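Local coordinates for plastocyanin (Adiantum capillus-veneris, PDB 1KDJ), which carries electrons from the cytochrome b6-f complex to P700 of photosystem I by means of a bound copper ion, at residues T82-C87 and K96-V101. Numbering follows the deposited sequence.
Sequences TYTFYC and KGTLTV. With CU (copper (II) ion), chain B.
Tyr83 and Phe85 pair with Leu99 and Gly97 as the hydrogen-bonded positions of an antiparallel hairpin, in which the axes of strands 82-86 and 96-101 run at 153° and come within 4.6 Å. Tyr83 exchanges both of its backbone bonds with Leu99, and Phe85 does the same with Gly97; Leu99 N lies 2.8 Å from Tyr83 O. Phe85, Leu99 and Tyr83 point to the buried face of the sheet. Phe85 CG sits between its own backbone N and carbonyl carbon (chi1 54°), which swings the ring across the hairpin onto Gly97. Gly97 CA lies 3.9 Å from the centroid of the Phe85 ring, a CH-pi contact over the face, and Gly97 C comes down nearer the rim, 3.6 Å from Phe85 CE2. Gly97, having no side chain, leaves room for the ring to lie this close. Phe14 and Phe29 meet the same ring edge-to-face. Replacing Phe85 by an alanine would probably leave Gly97 without its aromatic cover and open a gap between the hairpin and these two phenylalanines. Farther along, Val101 CG2 abuts the edge of the Tyr83 ring in its plane, 3.8 Å from Tyr83 CE2, while the phenol hydroxyl hydrogen-bonds to Thr79 O. On the other face Thr82 OG1 and Thr100 OG1 share a weak hydrogen bond of 3.4 Å, and Thr98 OG1 is hydrogen-bonded to Ser18 OG. Just past the first strand, Cys87 SG binds copper at 2.3 Å, with His37, His90 and Met95 completing the blue-copper site. Main-chain bonds and the aromatic ring laid on glycine thus hold the two strands together next to the copper ligand Cys87, while the same ring packs into the hydrophobic core of the cupredoxin sandwich.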
ATOM      1  N   THR A  82      -9.363   8.445   4.852  1.00 17.96           N
ATOM      2  CA  THR A  82      -8.083   8.530   4.169  1.00 19.61           C
ATOM      3  C   THR A  82      -7.123   7.712   5.006  1.00 20.47           C
ATOM      4  O   THR A  82      -7.150   7.785   6.246  1.00 20.50           O
ATOM      5  CB  THR A  82      -7.633   9.962   4.120  1.00 21.78           C
ATOM      6  OG1 THR A  82      -8.613  10.616   3.313  1.00 24.31           O
ATOM      7  CG2 THR A  82      -6.230  10.152   3.522  1.00 22.99           C
ATOM      8  N   TYR A  83      -6.264   6.916   4.389  1.00 19.69           N
ATOM      9  CA  TYR A  83      -5.390   6.035   5.153  1.00 17.53           C
ATOM     10  C   TYR A  83      -4.006   6.168   4.547  1.00 18.51           C
ATOM     11  O   TYR A  83      -3.949   6.323   3.324  1.00 17.48           O
ATOM     12  CB  TYR A  83      -5.876   4.610   5.007  1.00 15.47           C
ATOM     13  CG  TYR A  83      -7.328   4.441   5.429  1.00 17.21           C
ATOM     14  CD1 TYR A  83      -7.656   4.447   6.773  1.00 17.03           C
ATOM     15  CD2 TYR A  83      -8.297   4.307   4.446  1.00 17.58           C
ATOM     16  CE1 TYR A  83      -8.977   4.314   7.141  1.00 17.26           C
ATOM     17  CE2 TYR A  83      -9.619   4.171   4.808  1.00 16.44           C
ATOM     18  CZ  TYR A  83      -9.934   4.173   6.150  1.00 18.52           C
ATOM     19  OH  TYR A  83     -11.258   4.014   6.512  1.00 18.60           O
ATOM     20  N   THR A  84      -2.934   6.164   5.342  1.00 18.34           N
ATOM     21  CA  THR A  84      -1.554   6.176   4.847  1.00 17.61           C
ATOM     22  C   THR A  84      -1.030   4.750   4.738  1.00 17.33           C
ATOM     23  O   THR A  84      -1.399   3.864   5.524  1.00 15.13           O
ATOM     24  CB  THR A  84      -0.696   6.983   5.803  1.00 19.20           C
ATOM     25  OG1 THR A  84      -1.151   8.315   5.684  1.00 20.71           O
ATOM     26  CG2 THR A  84       0.803   6.960   5.474  1.00 23.73           C
ATOM     27  N   PHE A  85      -0.232   4.466   3.704  1.00 16.10           N
ATOM     28  CA  PHE A  85       0.460   3.199   3.592  1.00 15.70           C
ATOM     29  C   PHE A  85       1.930   3.527   3.331  1.00 16.99           C
ATOM     30  O   PHE A  85       2.289   4.633   2.878  1.00 14.37           O
ATOM     31  CB  PHE A  85      -0.106   2.318   2.458  1.00 16.97           C
ATOM     32  CG  PHE A  85      -0.199   2.921   1.067  1.00 18.84           C
ATOM     33  CD1 PHE A  85       0.879   2.816   0.210  1.00 17.41           C
ATOM     34  CD2 PHE A  85      -1.343   3.590   0.665  1.00 18.26           C
ATOM     35  CE1 PHE A  85       0.814   3.387  -1.046  1.00 18.84           C
ATOM     36  CE2 PHE A  85      -1.395   4.156  -0.591  1.00 20.21           C
ATOM     37  CZ  PHE A  85      -0.311   4.061  -1.454  1.00 19.31           C
ATOM     38  N   TYR A  86       2.789   2.570   3.677  1.00 17.39           N
ATOM     39  CA  TYR A  86       4.226   2.775   3.559  1.00 17.12           C
ATOM     40  C   TYR A  86       4.912   1.478   3.193  1.00 15.85           C
ATOM     41  O   TYR A  86       4.284   0.411   3.205  1.00 14.74           O
ATOM     42  CB  TYR A  86       4.785   3.341   4.879  1.00 19.85           C
ATOM     43  CG  TYR A  86       4.632   2.424   6.076  1.00 23.55           C
ATOM     44  CD1 TYR A  86       5.624   1.495   6.352  1.00 24.43           C
ATOM     45  CD2 TYR A  86       3.507   2.527   6.888  1.00 25.77           C
ATOM     46  CE1 TYR A  86       5.501   0.658   7.440  1.00 26.02           C
ATOM     47  CE2 TYR A  86       3.392   1.685   7.985  1.00 25.83           C
ATOM     48  CZ  TYR A  86       4.385   0.766   8.244  1.00 26.10           C
ATOM     49  OH  TYR A  86       4.268  -0.082   9.312  1.00 26.83           O
ATOM     50  N   CYS A  87       6.178   1.591   2.776  1.00 13.81           N
ATOM     51  CA  CYS A  87       6.948   0.409   2.442  1.00 14.58           C
ATOM     52  C   CYS A  87       7.817   0.133   3.662  1.00 12.65           C
ATOM     53  O   CYS A  87       8.505   1.074   4.038  1.00 12.50           O
ATOM     54  CB  CYS A  87       7.847   0.694   1.232  1.00 14.36           C
ATOM     55  SG  CYS A  87       9.017  -0.651   0.961  1.00 13.15           S
ATOM     56  N   LYS A  96       5.946   6.428   1.036  1.00 17.95           N
ATOM     57  CA  LYS A  96       4.609   6.377   1.580  1.00 19.37           C
ATOM     58  C   LYS A  96       3.611   6.950   0.568  1.00 20.18           C
ATOM     59  O   LYS A  96       4.015   7.642  -0.382  1.00 18.60           O
ATOM     60  CB  LYS A  96       4.578   7.179   2.891  1.00 21.65           C
ATOM     61  CG  LYS A  96       4.796   8.684   2.794  1.00 28.15           C
ATOM     62  CD  LYS A  96       4.611   9.287   4.183  1.00 33.40           C
ATOM     63  CE  LYS A  96       4.864  10.809   4.230  1.00 38.14           C
ATOM     64  NZ  LYS A  96       3.846  11.572   3.528  1.00 41.01           N
ATOM     65  N   GLY A  97       2.332   6.613   0.747  1.00 18.00           N
ATOM     66  CA  GLY A  97       1.264   7.111  -0.102  1.00 15.78           C
ATOM     67  C   GLY A  97      -0.016   7.240   0.726  1.00 17.91           C
ATOM     68  O   GLY A  97      -0.024   6.845   1.904  1.00 15.66           O
ATOM     69  N   THR A  98      -1.069   7.837   0.160  1.00 16.80           N
ATOM     70  CA  THR A  98      -2.377   7.939   0.820  1.00 18.21           C
ATOM     71  C   THR A  98      -3.454   7.287  -0.049  1.00 16.68           C
ATOM     72  O   THR A  98      -3.391   7.299  -1.287  1.00 16.03           O
ATOM     73  CB  THR A  98      -2.787   9.420   1.108  1.00 18.41           C
ATOM     74  OG1 THR A  98      -2.800  10.093  -0.134  1.00 22.14           O
ATOM     75  CG2 THR A  98      -1.863  10.131   2.063  1.00 19.64           C
ATOM     76  N   LEU A  99      -4.436   6.648   0.576  1.00 16.37           N
ATOM     77  CA  LEU A  99      -5.541   6.007  -0.098  1.00 17.68           C
ATOM     78  C   LEU A  99      -6.776   6.721   0.481  1.00 18.54           C
ATOM     79  O   LEU A  99      -6.934   6.731   1.711  1.00 18.74           O
ATOM     80  CB  LEU A  99      -5.634   4.537   0.264  1.00 17.99           C
ATOM     81  CG  LEU A  99      -6.218   3.405  -0.613  1.00 21.63           C
ATOM     82  CD1 LEU A  99      -7.158   2.552   0.231  1.00 18.45           C
ATOM     83  CD2 LEU A  99      -6.919   3.964  -1.823  1.00 20.92           C
ATOM     84  N   THR A 100      -7.613   7.357  -0.354  1.00 17.38           N
ATOM     85  CA  THR A 100      -8.871   7.959   0.075  1.00 16.70           C
ATOM     86  C   THR A 100      -9.943   7.005  -0.402  1.00 17.06           C
ATOM     87  O   THR A 100      -9.986   6.654  -1.591  1.00 16.14           O
ATOM     88  CB  THR A 100      -9.089   9.336  -0.575  1.00 17.42           C
ATOM     89  OG1 THR A 100      -8.102  10.162   0.011  1.00 16.27           O
ATOM     90  CG2 THR A 100     -10.494   9.927  -0.368  1.00 18.40           C
ATOM     91  N   VAL A 101     -10.806   6.517   0.507  1.00 18.03           N
ATOM     92  CA  VAL A 101     -11.903   5.628   0.140  1.00 19.04           C
ATOM     93  C   VAL A 101     -13.177   6.498   0.202  1.00 21.41           C
ATOM     94  O   VAL A 101     -13.381   7.206   1.208  1.00 21.32           O
ATOM     95  CB  VAL A 101     -11.978   4.450   1.141  1.00 18.58           C
ATOM     96  CG1 VAL A 101     -13.052   3.481   0.714  1.00 16.22           C
ATOM     97  CG2 VAL A 101     -10.643   3.692   1.160  1.00 16.80           C
TER
HETATM   98 CU    CU B 103      10.397   0.097  -0.658  1.00 16.39          CU